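Local coordinates for protein 432aa long hypothetical deoxyribodipyrimidine photolyase (Sulfolobus tokodaii, PDB 2E0I) that probably repairs cyclobutane pyrimidine dimers in DNA with light, as a flavin-dependent photolyase that carries two FAD molecules, at residues G187-G192 against G223-R228; L193-R198 against N213-P218; V200-R205 against E238-E243. All coordinates share one frame; numbering follows the deposited sequence.

How the interactions relate
Interaction 1 lies behind the FAD site, the side chain of Ile-225 about 9 Å from a bound FAD, while interactions 2 and 3 both touch the cofactor. Interactions 1 and 2 share helix 189-196, their centres about 9 Å apart, and meet where Ile-225 CD1 lies 3.9 Å from Leu-216 CD2; along the chain interaction 2 is nested within interaction 1. Interaction 2 holds the cofactor's diphosphate through backbone N-H groups of Tyr-214 to Ser-217. Interaction 3, centred about 12 Å from interaction 2, borders the same FAD. Tyr-214 joins the two, its CE1 lying 3.5 Å from Phe-202 CD1, and Asn-213 ND2 probably bonds to Arg-205 O. Interactions 1 and 3 do not touch.

Interaction 1 of 3, residues G187-G192 against G223-R228; sequences GGRREG and GTISMR
Arg-189 runs its methylenes past the carbonyl oxygen of Thr-224 and meets the same oxygen with the edge of its guanidinium. With CG anti to the backbone N (chi1 173°) and the chain extended as far as NE, Arg-189 CG passes 3.2 Å from Thr-224 O. Arg-189 NH1 donates to Thr-224 O over 2.9 Å, the N-H...O angle being 160°. The oxygen lies in the guanidinium plane, and NH1 sits in the carbonyl plane, on a lone pair. Arg-189 NH1 also rests 3.5 Å from Ile-225 CA and 3.8 Å from Ile-225 CG2, while NH2 forms a salt bridge with Glu-229. Thr-224 faces the start of helix 189-196 with its methyl, Thr-224 CG2 lying 3.7 Å from Gly-188 C, while its hydroxyl bonds to His-219. Gly-192 suits its place, since a CB would probably crowd Thr-224 OG1 and Ile-225 CG2. An alanine at Arg-189 would probably leave the Thr-224 carbonyl without this donor and Glu-229 without this salt bridge. The contact thus pairs apolar packing with one directed, charge-assisted hydrogen bond to a neutral carbonyl, tying the first turn of helix 189-196 to the linker between helices 217-221 and 227-233.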
loop_
_atom_site.group_PDB
_atom_site.type_symbol
_atom_site.label_atom_id
_atom_site.label_comp_id
_atom_site.label_asym_id
_atom_site.label_seq_id
_atom_site.Cartn_x
_atom_site.Cartn_y
_atom_site.Cartn_z
ATOM N N GLY A 187 -1.308 -14.243 -1.776
ATOM C CA GLY A 187 -0.409 -13.657 -2.757
ATOM C C GLY A 187 -0.513 -14.315 -4.117
ATOM O O GLY A 187 -1.256 -15.278 -4.266
ATOM N N GLY A 188 0.224 -13.797 -5.104
ATOM C CA GLY A 188 0.195 -14.362 -6.446
ATOM C C GLY A 188 -0.921 -13.852 -7.358
ATOM O O GLY A 188 -2.007 -13.464 -6.899
ATOM N N ARG A 189 -0.650 -13.880 -8.665
ATOM C CA ARG A 189 -1.587 -13.416 -9.687
ATOM C C ARG A 189 -2.872 -14.214 -9.768
ATOM O O ARG A 189 -3.925 -13.660 -10.052
ATOM C CB ARG A 189 -0.916 -13.424 -11.052
ATOM C CG ARG A 189 -1.821 -13.112 -12.217
ATOM C CD ARG A 189 -0.980 -13.053 -13.468
ATOM N NE ARG A 189 -1.716 -12.750 -14.693
ATOM C CZ ARG A 189 -2.141 -11.540 -15.046
ATOM N NH1 ARG A 189 -1.912 -10.489 -14.260
ATOM N NH2 ARG A 189 -2.784 -11.381 -16.199
ATOM N N ARG A 190 -2.791 -15.514 -9.530
ATOM C CA ARG A 190 -3.977 -16.356 -9.576
ATOM C C ARG A 190 -5.014 -15.910 -8.546
ATOM O O ARG A 190 -6.190 -15.786 -8.868
ATOM C CB ARG A 190 -3.598 -17.803 -9.328
ATOM C CG ARG A 190 -3.939 -18.712 -10.461
ATOM C CD ARG A 190 -2.705 -19.382 -10.992
ATOM N NE ARG A 190 -3.077 -20.299 -12.048
ATOM C CZ ARG A 190 -2.324 -20.638 -13.091
ATOM N NH1 ARG A 190 -2.818 -21.497 -13.977
ATOM N NH2 ARG A 190 -1.104 -20.131 -13.267
ATOM N N GLU A 191 -4.587 -15.673 -7.309
ATOM C CA GLU A 191 -5.510 -15.217 -6.268
ATOM C C GLU A 191 -6.017 -13.837 -6.656
ATOM O O GLU A 191 -7.182 -13.510 -6.436
ATOM C CB GLU A 191 -4.804 -15.115 -4.905
ATOM C CG GLU A 191 -5.665 -14.457 -3.809
ATOM C CD GLU A 191 -4.888 -14.129 -2.530
ATOM O OE1 GLU A 191 -4.045 -13.205 -2.536
ATOM O OE2 GLU A 191 -5.126 -14.803 -1.505
ATOM N N GLY A 192 -5.117 -13.032 -7.221
ATOM C CA GLY A 192 -5.465 -11.690 -7.630
ATOM C C GLY A 192 -6.632 -11.654 -8.594
ATOM O O GLY A 192 -7.608 -10.931 -8.382
ATOM N N GLY A 223 1.834 -5.610 -7.884
ATOM C CA GLY A 223 1.717 -5.899 -9.305
ATOM C C GLY A 223 1.465 -7.311 -9.806
ATOM O O GLY A 223 1.989 -7.669 -10.864
ATOM N N THR A 224 0.685 -8.119 -9.087
ATOM C CA THR A 224 0.400 -9.455 -9.579
ATOM C C THR A 224 -0.543 -9.298 -10.776
ATOM O O THR A 224 -0.673 -10.197 -11.605
ATOM C CB THR A 224 -0.234 -10.331 -8.498
ATOM O OG1 THR A 224 -1.438 -9.717 -8.014
ATOM C CG2 THR A 224 0.748 -10.525 -7.361
ATOM N N ILE A 225 -1.211 -8.148 -10.846
ATOM C CA ILE A 225 -2.090 -7.800 -11.973
ATOM C C ILE A 225 -1.804 -6.322 -12.257
ATOM O O ILE A 225 -1.501 -5.566 -11.335
ATOM C CB ILE A 225 -3.604 -7.959 -11.661
ATOM C CG1 ILE A 225 -4.035 -6.969 -10.595
ATOM C CG2 ILE A 225 -3.900 -9.367 -11.189
ATOM C CD1 ILE A 225 -5.500 -7.040 -10.327
ATOM N N SER A 226 -1.885 -5.896 -13.513
ATOM C CA SER A 226 -1.592 -4.502 -13.807
ATOM C C SER A 226 -2.771 -3.564 -13.582
ATOM O O SER A 226 -3.932 -3.960 -13.635
ATOM C CB SER A 226 -1.106 -4.343 -15.237
ATOM O OG SER A 226 -2.198 -4.088 -16.090
ATOM N N MET A 227 -2.434 -2.307 -13.326
ATOM C CA MET A 227 -3.385 -1.226 -13.085
ATOM C C MET A 227 -4.346 -1.156 -14.270
ATOM O O MET A 227 -5.548 -0.910 -14.119
ATOM C CB MET A 227 -2.593 0.076 -12.974
ATOM C CG MET A 227 -3.216 1.144 -12.120
ATOM S SD MET A 227 -3.408 0.655 -10.408
ATOM C CE MET A 227 -4.628 1.904 -9.941
ATOM N N ARG A 228 -3.778 -1.385 -15.452
ATOM C CA ARG A 228 -4.503 -1.374 -16.708
ATOM C C ARG A 228 -5.467 -2.558 -16.808
ATOM O O ARG A 228 -6.564 -2.430 -17.360
ATOM C CB ARG A 228 -3.501 -1.394 -17.860
ATOM C CG ARG A 228 -2.715 -0.095 -17.990
ATOM C CD ARG A 228 -1.641 -0.208 -19.045
ATOM N NE ARG A 228 -0.662 -1.231 -18.692
ATOM C CZ ARG A 228 0.262 -1.084 -17.746
ATOM N NH1 ARG A 228 0.327 0.054 -17.063
ATOM N NH2 ARG A 228 1.120 -2.071 -17.485
#

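Interaction 2 of 3, residues L193-R198 against N213-P218; sequences LYLLHR and NYRLSP. With FAD (flavin-adenine dinucleotide), chain E.
Leu-195 sets its CD2 over one face of the Arg-215 guanidinium, near the rim, and the two side chains cross at about a right angle. Its other methyl, CD1, meets the backbone at Arg-215 O, 3.6 Å away. Alongside, Leu-196 CD1 touches Leu-216 CD1 at 3.6 Å; branched apolar chains suit this buried side of helix 189-196. Residues 214-217 turn their backbone N-H groups the other way, onto the FAD diphosphate: Tyr-214 N reaches O1A at 2.7 Å, Arg-215 N reaches O2P at 2.7 Å, and Leu-216 N and Ser-217 N both donate to O1P. This is a phosphate-binding turn of the photolyase FAD site, leading into helix 217-221. Behind it, the Arg-198 chain bends at chi3 (58°), which turns NE aside. Arg-198 NH1 donates to Asn-213 O at 3.1 Å, with the oxygen in the guanidinium plane; NH2 goes to Asn-211 O. Arg-215 NH2 lies over a face of that guanidinium, 3.6 Å from Arg-198 NH1, a pair of like charges that probably costs some energy. A water accepts from Arg-198 NH1 and donates to Leu-195 O and Tyr-214 O, so it bridges the helix end and the turn, at 2.8 Å from Tyr-214 O.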
loop_
_atom_site.group_PDB
_atom_site.type_symbol
_atom_site.label_atom_id
_atom_site.label_comp_id
_atom_site.label_asym_id
_atom_site.label_seq_id
_atom_site.Cartn_x
_atom_site.Cartn_y
_atom_site.Cartn_z
ATOM N N LEU A 193 -6.539 -12.439 -9.658
ATOM C CA LEU A 193 -7.591 -12.474 -10.660
ATOM C C LEU A 193 -8.864 -13.024 -10.059
ATOM O O LEU A 193 -9.965 -12.605 -10.419
ATOM C CB LEU A 193 -7.157 -13.324 -11.846
ATOM C CG LEU A 193 -5.945 -12.755 -12.593
ATOM C CD1 LEU A 193 -5.448 -13.793 -13.578
ATOM C CD2 LEU A 193 -6.311 -11.431 -13.296
ATOM N N TYR A 194 -8.729 -13.964 -9.137
ATOM C CA TYR A 194 -9.917 -14.516 -8.524
ATOM C C TYR A 194 -10.655 -13.395 -7.791
ATOM O O TYR A 194 -11.874 -13.268 -7.904
ATOM C CB TYR A 194 -9.541 -15.640 -7.557
ATOM C CG TYR A 194 -10.705 -16.204 -6.768
ATOM C CD1 TYR A 194 -11.564 -17.155 -7.324
ATOM C CD2 TYR A 194 -10.934 -15.790 -5.444
ATOM C CE1 TYR A 194 -12.619 -17.689 -6.580
ATOM C CE2 TYR A 194 -11.980 -16.309 -4.690
ATOM C CZ TYR A 194 -12.819 -17.259 -5.258
ATOM O OH TYR A 194 -13.842 -17.779 -4.485
ATOM N N LEU A 195 -9.913 -12.582 -7.046
ATOM C CA LEU A 195 -10.501 -11.475 -6.298
ATOM C C LEU A 195 -11.096 -10.444 -7.239
ATOM O O LEU A 195 -12.159 -9.896 -6.970
ATOM C CB LEU A 195 -9.439 -10.809 -5.418
ATOM C CG LEU A 195 -8.966 -11.650 -4.228
ATOM C CD1 LEU A 195 -7.660 -11.086 -3.682
ATOM C CD2 LEU A 195 -10.057 -11.696 -3.151
ATOM N N LEU A 196 -10.398 -10.185 -8.339
ATOM C CA LEU A 196 -10.845 -9.219 -9.328
ATOM C C LEU A 196 -12.233 -9.570 -9.874
ATOM O O LEU A 196 -13.004 -8.693 -10.277
ATOM C CB LEU A 196 -9.838 -9.156 -10.483
ATOM C CG LEU A 196 -10.116 -8.119 -11.580
ATOM C CD1 LEU A 196 -10.233 -6.722 -10.957
ATOM C CD2 LEU A 196 -8.998 -8.148 -12.613
ATOM N N HIS A 197 -12.557 -10.859 -9.863
ATOM C CA HIS A 197 -13.830 -11.317 -10.387
ATOM C C HIS A 197 -14.935 -11.648 -9.400
ATOM O O HIS A 197 -15.988 -12.135 -9.800
ATOM C CB HIS A 197 -13.595 -12.496 -11.321
ATOM C CG HIS A 197 -13.007 -12.099 -12.635
ATOM N ND1 HIS A 197 -13.769 -11.598 -13.668
ATOM C CD2 HIS A 197 -11.723 -12.053 -13.061
ATOM C CE1 HIS A 197 -12.980 -11.260 -14.671
ATOM N NE2 HIS A 197 -11.734 -11.525 -14.328
ATOM N N ARG A 198 -14.717 -11.414 -8.114
ATOM C CA ARG A 198 -15.795 -11.653 -7.168
ATOM C C ARG A 198 -16.789 -10.553 -7.464
ATOM O O ARG A 198 -16.397 -9.417 -7.735
ATOM C CB ARG A 198 -15.336 -11.486 -5.729
ATOM C CG ARG A 198 -14.635 -12.668 -5.142
ATOM C CD ARG A 198 -14.160 -12.343 -3.722
ATOM N NE ARG A 198 -15.245 -11.936 -2.830
ATOM C CZ ARG A 198 -15.311 -10.758 -2.213
ATOM N NH1 ARG A 198 -14.353 -9.850 -2.391
ATOM N NH2 ARG A 198 -16.323 -10.494 -1.401
ATOM N N ASN A 213 -15.666 -5.336 -0.361
ATOM C CA ASN A 213 -14.419 -4.744 -0.822
ATOM C C ASN A 213 -13.691 -5.819 -1.624
ATOM O O ASN A 213 -13.752 -6.998 -1.281
ATOM C CB ASN A 213 -13.570 -4.286 0.356
ATOM C CG ASN A 213 -14.282 -3.280 1.215
ATOM O OD1 ASN A 213 -15.034 -3.641 2.122
ATOM N ND2 ASN A 213 -14.067 -2.000 0.924
ATOM N N TYR A 214 -13.017 -5.423 -2.698
ATOM C CA TYR A 214 -12.333 -6.400 -3.533
ATOM C C TYR A 214 -11.060 -6.944 -2.929
ATOM O O TYR A 214 -10.556 -7.969 -3.383
ATOM C CB TYR A 214 -11.993 -5.817 -4.899
ATOM C CG TYR A 214 -13.178 -5.471 -5.754
ATOM C CD1 TYR A 214 -13.823 -4.240 -5.628
ATOM C CD2 TYR A 214 -13.645 -6.364 -6.709
ATOM C CE1 TYR A 214 -14.903 -3.907 -6.439
ATOM C CE2 TYR A 214 -14.735 -6.043 -7.527
ATOM C CZ TYR A 214 -15.359 -4.819 -7.387
ATOM O OH TYR A 214 -16.447 -4.521 -8.178
ATOM N N ARG A 215 -10.538 -6.262 -1.914
ATOM C CA ARG A 215 -9.298 -6.686 -1.277
ATOM C C ARG A 215 -8.199 -6.850 -2.325
ATOM O O ARG A 215 -7.423 -7.809 -2.284
ATOM C CB ARG A 215 -9.511 -8.007 -0.542
ATOM C CG ARG A 215 -10.005 -7.844 0.870
ATOM C CD ARG A 215 -10.163 -9.191 1.529
ATOM N NE ARG A 215 -11.417 -9.807 1.110
ATOM C CZ ARG A 215 -11.543 -11.078 0.745
ATOM N NH1 ARG A 215 -10.478 -11.878 0.741
ATOM N NH2 ARG A 215 -12.735 -11.544 0.391
ATOM N N LEU A 216 -8.138 -5.908 -3.261
ATOM C CA LEU A 216 -7.148 -5.950 -4.327
ATOM C C LEU A 216 -5.866 -5.158 -4.098
ATOM O O LEU A 216 -4.873 -5.392 -4.789
ATOM C CB LEU A 216 -7.768 -5.461 -5.635
ATOM C CG LEU A 216 -8.556 -6.418 -6.529
ATOM C CD1 LEU A 216 -9.161 -5.619 -7.654
ATOM C CD2 LEU A 216 -7.653 -7.507 -7.095
ATOM N N SER A 217 -5.880 -4.231 -3.142
ATOM C CA SER A 217 -4.714 -3.379 -2.884
ATOM C C SER A 217 -3.359 -4.096 -2.862
ATOM O O SER A 217 -2.419 -3.692 -3.549
ATOM C CB SER A 217 -4.910 -2.607 -1.589
ATOM O OG SER A 217 -5.327 -3.493 -0.571
ATOM N N PRO A 218 -3.234 -5.183 -2.086
ATOM C CA PRO A 218 -1.922 -5.835 -2.095
ATOM C C PRO A 218 -1.514 -6.352 -3.488
ATOM O O PRO A 218 -0.340 -6.317 -3.866
ATOM C CB PRO A 218 -2.088 -6.938 -1.053
ATOM C CG PRO A 218 -3.530 -7.264 -1.152
ATOM C CD PRO A 218 -4.205 -5.942 -1.280
HETATM P PA FAD E . -11.888 -1.523 -2.018
HETATM O O1A FAD E . -12.424 -2.848 -2.405
HETATM O O2A FAD E . -12.703 -0.310 -1.791
HETATM O O5B FAD E . -11.322 -1.166 -3.483
HETATM C C5B FAD E . -11.145 0.185 -3.913
HETATM C C4B FAD E . -9.809 0.328 -4.645
HETATM O O4B FAD E . -9.590 1.681 -5.079
HETATM C C3B FAD E . -8.664 -0.027 -3.694
HETATM O O3B FAD E . -8.312 -1.399 -3.894
HETATM C C2B FAD E . -7.547 0.847 -4.260
HETATM O O2B FAD E . -7.059 0.281 -5.477
HETATM C C1B FAD E . -8.329 2.129 -4.550
HETATM N N9A FAD E . -8.567 2.922 -3.321
HETATM C C8A FAD E . -9.664 2.920 -2.565
HETATM N N7A FAD E . -9.544 3.831 -1.601
HETATM C C5A FAD E . -8.359 4.418 -1.740
HETATM C C6A FAD E . -7.674 5.418 -1.058
HETATM N N6A FAD E . -8.223 6.032 -0.015
HETATM N N1A FAD E . -6.447 5.766 -1.472
HETATM C C2A FAD E . -5.877 5.184 -2.513
HETATM N N3A FAD E . -6.501 4.234 -3.189
HETATM C C4A FAD E . -7.731 3.834 -2.832
HETATM N N1 FAD E . -4.048 1.634 0.330
HETATM C C2 FAD E . -2.894 0.938 -0.050
HETATM O O2 FAD E . -2.893 0.226 -1.052
HETATM N N3 FAD E . -1.743 1.006 0.746
HETATM C C4 FAD E . -1.762 1.765 1.922
HETATM O O4 FAD E . -0.736 1.872 2.591
HETATM C C4X FAD E . -2.917 2.441 2.303
HETATM N N5 FAD E . -2.945 3.123 3.525
HETATM C C5X FAD E . -4.093 3.826 3.913
HETATM C C6 FAD E . -4.091 4.510 5.125
HETATM C C7 FAD E . -5.211 5.241 5.506
HETATM C C7M FAD E . -5.171 6.009 6.829
HETATM C C8 FAD E . -6.332 5.279 4.679
HETATM C C8M FAD E . -7.568 6.098 5.059
HETATM C C9 FAD E . -6.324 4.590 3.469
HETATM C C9A FAD E . -5.205 3.863 3.072
HETATM N N10 FAD E . -5.175 3.179 1.842
HETATM C C10 FAD E . -4.063 2.387 1.512
HETATM C "C1'" FAD E . -6.331 3.259 0.913
HETATM C "C2'" FAD E . -7.434 2.205 1.042
HETATM O "O2'" FAD E . -7.916 2.145 2.386
HETATM C "C3'" FAD E . -6.977 0.817 0.585
HETATM O "O3'" FAD E . -6.452 0.906 -0.743
HETATM C "C4'" FAD E . -8.140 -0.178 0.579
HETATM O "O4'" FAD E . -8.728 -0.258 1.881
HETATM C "C5'" FAD E . -7.670 -1.570 0.152
HETATM O "O5'" FAD E . -8.734 -2.525 0.242
HETATM P P FAD E . -9.631 -2.913 -1.037
HETATM O O1P FAD E . -8.716 -3.237 -2.155
HETATM O O2P FAD E . -10.592 -3.949 -0.597
HETATM O O3P FAD E . -10.408 -1.541 -1.377
HETATM O O HOH W 1 -12.735 -9.504 -4.374
#

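Interaction 3 of 3, residues V200-R205 against E238-E243. With FAD (flavin-adenine dinucleotide), chain E.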
loop_
_atom_site.group_PDB
_atom_site.type_symbol
_atom_site.label_atom_id
_atom_site.label_comp_id
_atom_site.label_asym_id
_atom_site.label_seq_id
_atom_site.Cartn_x
_atom_site.Cartn_y
_atom_site.Cartn_z
ATOM N N VAL A 200 -19.292 -8.155 -5.984
ATOM C CA VAL A 200 -19.692 -7.576 -4.718
ATOM C C VAL A 200 -20.554 -6.344 -4.929
ATOM O O VAL A 200 -20.612 -5.810 -6.035
ATOM C CB VAL A 200 -18.446 -7.139 -3.911
ATOM C CG1 VAL A 200 -17.533 -8.331 -3.687
ATOM C CG2 VAL A 200 -17.695 -6.024 -4.656
ATOM N N ASP A 201 -21.215 -5.894 -3.867
ATOM C CA ASP A 201 -22.020 -4.688 -3.949
ATOM C C ASP A 201 -21.119 -3.550 -3.457
ATOM O O ASP A 201 -21.132 -3.189 -2.280
ATOM C CB ASP A 201 -23.262 -4.803 -3.065
ATOM C CG ASP A 201 -24.260 -3.654 -3.293
ATOM O OD1 ASP A 201 -23.978 -2.746 -4.122
ATOM O OD2 ASP A 201 -25.332 -3.668 -2.636
ATOM N N PHE A 202 -20.332 -2.998 -4.375
ATOM C CA PHE A 202 -19.397 -1.926 -4.066
ATOM C C PHE A 202 -20.076 -0.737 -3.402
ATOM O O PHE A 202 -19.439 0.077 -2.741
ATOM C CB PHE A 202 -18.693 -1.493 -5.342
ATOM C CG PHE A 202 -17.332 -0.937 -5.111
ATOM C CD1 PHE A 202 -16.417 -1.628 -4.323
ATOM C CD2 PHE A 202 -16.951 0.267 -5.690
ATOM C CE1 PHE A 202 -15.149 -1.133 -4.114
ATOM C CE2 PHE A 202 -15.678 0.774 -5.484
ATOM C CZ PHE A 202 -14.775 0.070 -4.693
ATOM N N ARG A 203 -21.380 -0.651 -3.597
ATOM C CA ARG A 203 -22.202 0.390 -3.011
ATOM C C ARG A 203 -22.110 0.354 -1.495
ATOM O O ARG A 203 -22.040 1.381 -0.843
ATOM C CB ARG A 203 -23.650 0.166 -3.421
ATOM C CG ARG A 203 -23.977 0.697 -4.782
ATOM C CD ARG A 203 -24.380 2.133 -4.620
ATOM N NE ARG A 203 -25.483 2.220 -3.665
ATOM C CZ ARG A 203 -25.865 3.338 -3.057
ATOM N NH1 ARG A 203 -25.227 4.485 -3.299
ATOM N NH2 ARG A 203 -26.890 3.309 -2.209
ATOM N N ARG A 204 -22.119 -0.843 -0.937
ATOM C CA ARG A 204 -22.055 -0.995 0.504
ATOM C C ARG A 204 -20.643 -1.334 0.972
ATOM O O ARG A 204 -20.452 -2.049 1.959
ATOM C CB ARG A 204 -23.041 -2.081 0.936
ATOM C CG ARG A 204 -24.488 -1.753 0.594
ATOM C CD ARG A 204 -25.445 -2.793 1.150
ATOM N NE ARG A 204 -25.404 -2.880 2.610
ATOM C CZ ARG A 204 -25.777 -1.905 3.438
ATOM N NH1 ARG A 204 -26.226 -0.752 2.961
ATOM N NH2 ARG A 204 -25.706 -2.081 4.751
ATOM N N ARG A 205 -19.654 -0.794 0.271
ATOM C CA ARG A 205 -18.269 -1.076 0.600
ATOM C C ARG A 205 -17.826 -0.517 1.944
ATOM O O ARG A 205 -16.737 -0.837 2.414
ATOM C CB ARG A 205 -17.349 -0.560 -0.512
ATOM C CG ARG A 205 -17.094 0.935 -0.506
ATOM C CD ARG A 205 -16.118 1.321 -1.613
ATOM N NE ARG A 205 -16.827 1.831 -2.778
ATOM C CZ ARG A 205 -17.218 3.093 -2.920
ATOM N NH1 ARG A 205 -16.960 3.981 -1.977
ATOM N NH2 ARG A 205 -17.892 3.466 -3.997
ATOM N N GLU A 238 -18.046 2.703 -12.570
ATOM C CA GLU A 238 -17.584 4.053 -12.281
ATOM C C GLU A 238 -16.995 4.246 -10.882
ATOM O O GLU A 238 -15.925 4.839 -10.744
ATOM C CB GLU A 238 -18.727 5.049 -12.519
ATOM C CG GLU A 238 -19.924 4.875 -11.584
ATOM C CD GLU A 238 -20.480 3.436 -11.560
ATOM O OE1 GLU A 238 -20.959 2.950 -12.621
ATOM O OE2 GLU A 238 -20.433 2.793 -10.475
ATOM N N GLU A 239 -17.680 3.747 -9.854
ATOM C CA GLU A 239 -17.206 3.885 -8.474
ATOM C C GLU A 239 -15.828 3.264 -8.255
ATOM O O GLU A 239 -14.946 3.871 -7.633
ATOM C CB GLU A 239 -18.187 3.230 -7.503
ATOM C CG GLU A 239 -19.541 3.902 -7.379
ATOM C CD GLU A 239 -19.446 5.312 -6.828
ATOM O OE1 GLU A 239 -19.306 6.262 -7.634
ATOM O OE2 GLU A 239 -19.501 5.468 -5.588
ATOM N N PHE A 240 -15.657 2.047 -8.757
ATOM C CA PHE A 240 -14.401 1.332 -8.616
ATOM C C PHE A 240 -13.292 1.987 -9.425
ATOM O O PHE A 240 -12.157 2.118 -8.950
ATOM C CB PHE A 240 -14.573 -0.114 -9.063
ATOM C CG PHE A 240 -13.310 -0.917 -9.014
ATOM C CD1 PHE A 240 -12.893 -1.504 -7.827
ATOM C CD2 PHE A 240 -12.524 -1.072 -10.158
ATOM C CE1 PHE A 240 -11.721 -2.231 -7.775
ATOM C CE2 PHE A 240 -11.343 -1.799 -10.121
ATOM C CZ PHE A 240 -10.940 -2.381 -8.925
ATOM N N VAL A 241 -13.612 2.392 -10.650
ATOM C CA VAL A 241 -12.618 3.037 -11.499
ATOM C C VAL A 241 -12.159 4.385 -10.920
ATOM O O VAL A 241 -10.978 4.729 -11.004
ATOM C CB VAL A 241 -13.150 3.246 -12.934
ATOM C CG1 VAL A 241 -12.122 3.972 -13.772
ATOM C CG2 VAL A 241 -13.446 1.911 -13.564
ATOM N N ARG A 242 -13.072 5.145 -10.321
ATOM C CA ARG A 242 -12.674 6.426 -9.761
ATOM C C ARG A 242 -11.742 6.175 -8.586
ATOM O O ARG A 242 -10.762 6.898 -8.395
ATOM C CB ARG A 242 -13.886 7.233 -9.290
ATOM C CG ARG A 242 -13.626 8.742 -9.194
ATOM C CD ARG A 242 -14.775 9.474 -8.514
ATOM N NE ARG A 242 -14.958 8.962 -7.168
ATOM C CZ ARG A 242 -15.966 8.204 -6.740
ATOM N NH1 ARG A 242 -15.972 7.803 -5.473
ATOM N NH2 ARG A 242 -16.973 7.868 -7.539
ATOM N N GLU A 243 -12.036 5.151 -7.795
ATOM C CA GLU A 243 -11.182 4.875 -6.659
ATOM C C GLU A 243 -9.829 4.336 -7.092
ATOM O O GLU A 243 -8.826 4.525 -6.418
ATOM C CB GLU A 243 -11.895 3.943 -5.670
ATOM C CG GLU A 243 -12.650 4.756 -4.604
ATOM C CD GLU A 243 -13.527 3.929 -3.680
ATOM O OE1 GLU A 243 -13.051 2.883 -3.163
ATOM O OE2 GLU A 243 -14.696 4.344 -3.463
HETATM P PA FAD E . -11.888 -1.523 -2.018
HETATM O O1A FAD E . -12.424 -2.848 -2.405
HETATM O O2A FAD E . -12.703 -0.310 -1.791
HETATM O O5B FAD E . -11.322 -1.166 -3.483
HETATM C C5B FAD E . -11.145 0.185 -3.913
HETATM C C4B FAD E . -9.809 0.328 -4.645
HETATM O O4B FAD E . -9.590 1.681 -5.079
HETATM C C3B FAD E . -8.664 -0.027 -3.694
HETATM O O3B FAD E . -8.312 -1.399 -3.894
HETATM C C2B FAD E . -7.547 0.847 -4.260
HETATM O O2B FAD E . -7.059 0.281 -5.477
HETATM C C1B FAD E . -8.329 2.129 -4.550
HETATM N N9A FAD E . -8.567 2.922 -3.321
HETATM C C8A FAD E . -9.664 2.920 -2.565
HETATM N N7A FAD E . -9.544 3.831 -1.601
HETATM C C5A FAD E . -8.359 4.418 -1.740
HETATM C C6A FAD E . -7.674 5.418 -1.058
HETATM N N6A FAD E . -8.223 6.032 -0.015
HETATM N N1A FAD E . -6.447 5.766 -1.472
HETATM C C2A FAD E . -5.877 5.184 -2.513
HETATM N N3A FAD E . -6.501 4.234 -3.189
HETATM C C4A FAD E . -7.731 3.834 -2.832
HETATM N N1 FAD E . -4.048 1.634 0.330
HETATM C C2 FAD E . -2.894 0.938 -0.050
HETATM O O2 FAD E . -2.893 0.226 -1.052
HETATM N N3 FAD E . -1.743 1.006 0.746
HETATM C C4 FAD E . -1.762 1.765 1.922
HETATM O O4 FAD E . -0.736 1.872 2.591
HETATM C C4X FAD E . -2.917 2.441 2.303
HETATM N N5 FAD E . -2.945 3.123 3.525
HETATM C C5X FAD E . -4.093 3.826 3.913
HETATM C C6 FAD E . -4.091 4.510 5.125
HETATM C C7 FAD E . -5.211 5.241 5.506
HETATM C C7M FAD E . -5.171 6.009 6.829
HETATM C C8 FAD E . -6.332 5.279 4.679
HETATM C C8M FAD E . -7.568 6.098 5.059
HETATM C C9 FAD E . -6.324 4.590 3.469
HETATM C C9A FAD E . -5.205 3.863 3.072
HETATM N N10 FAD E . -5.175 3.179 1.842
HETATM C C10 FAD E . -4.063 2.387 1.512
HETATM C "C1'" FAD E . -6.331 3.259 0.913
HETATM C "C2'" FAD E . -7.434 2.205 1.042
HETATM O "O2'" FAD E . -7.916 2.145 2.386
HETATM C "C3'" FAD E . -6.977 0.817 0.585
HETATM O "O3'" FAD E . -6.452 0.906 -0.743
HETATM C "C4'" FAD E . -8.140 -0.178 0.579
HETATM O "O4'" FAD E . -8.728 -0.258 1.881
HETATM C "C5'" FAD E . -7.670 -1.570 0.152
HETATM O "O5'" FAD E . -8.734 -2.525 0.242
HETATM P P FAD E . -9.631 -2.913 -1.037
HETATM O O1P FAD E . -8.716 -3.237 -2.155
HETATM O O2P FAD E . -10.592 -3.949 -0.597
HETATM O O3P FAD E . -10.408 -1.541 -1.377
#
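Phe-202 drives its ring against the first turns of helix 238-256, CE2 lying 3.4 Å from Phe-240 CA and CD2 packing on Glu-239 CB. Phe-240 turns its own ring edge toward the face of Phe-202 in a T-shaped pair, centroids 5.8 Å apart and planes at 64°. Flat, apolar rings suit this place, since they pack between the 200-205 loop and helix 238-256 while Phe-202 CE1 comes to 3.5 Å from FAD O2A. Glu-243, one turn on from Glu-239, also borders the cofactor, its CB 3.3 Å from FAD O4B. Arg-205 brings its NE over the centre of the Phe-202 ring, then reaches the acidic side chains of the helix. Arg-205 NH2 makes a weak hydrogen bond and salt bridge with Glu-239 OE2, 3.0 Å apart, whereas Glu-243 pairs with the guanidinium by charge alone, its carboxylate nearly perpendicular and its exact place less sure. Further out, Arg-242 NH2 binds Glu-239 OE1 at 2.8 Å, from above the carboxylate plane. That second partner probably helps to position Glu-239 for Arg-205, and Tyr-214 packs against both phenylalanine rings. Phe-202, Arg-205 and Glu-243 thus line part of the photolyase FAD pocket, held by a salt-bridge network with Glu-239 and Arg-242 and an aromatic pair.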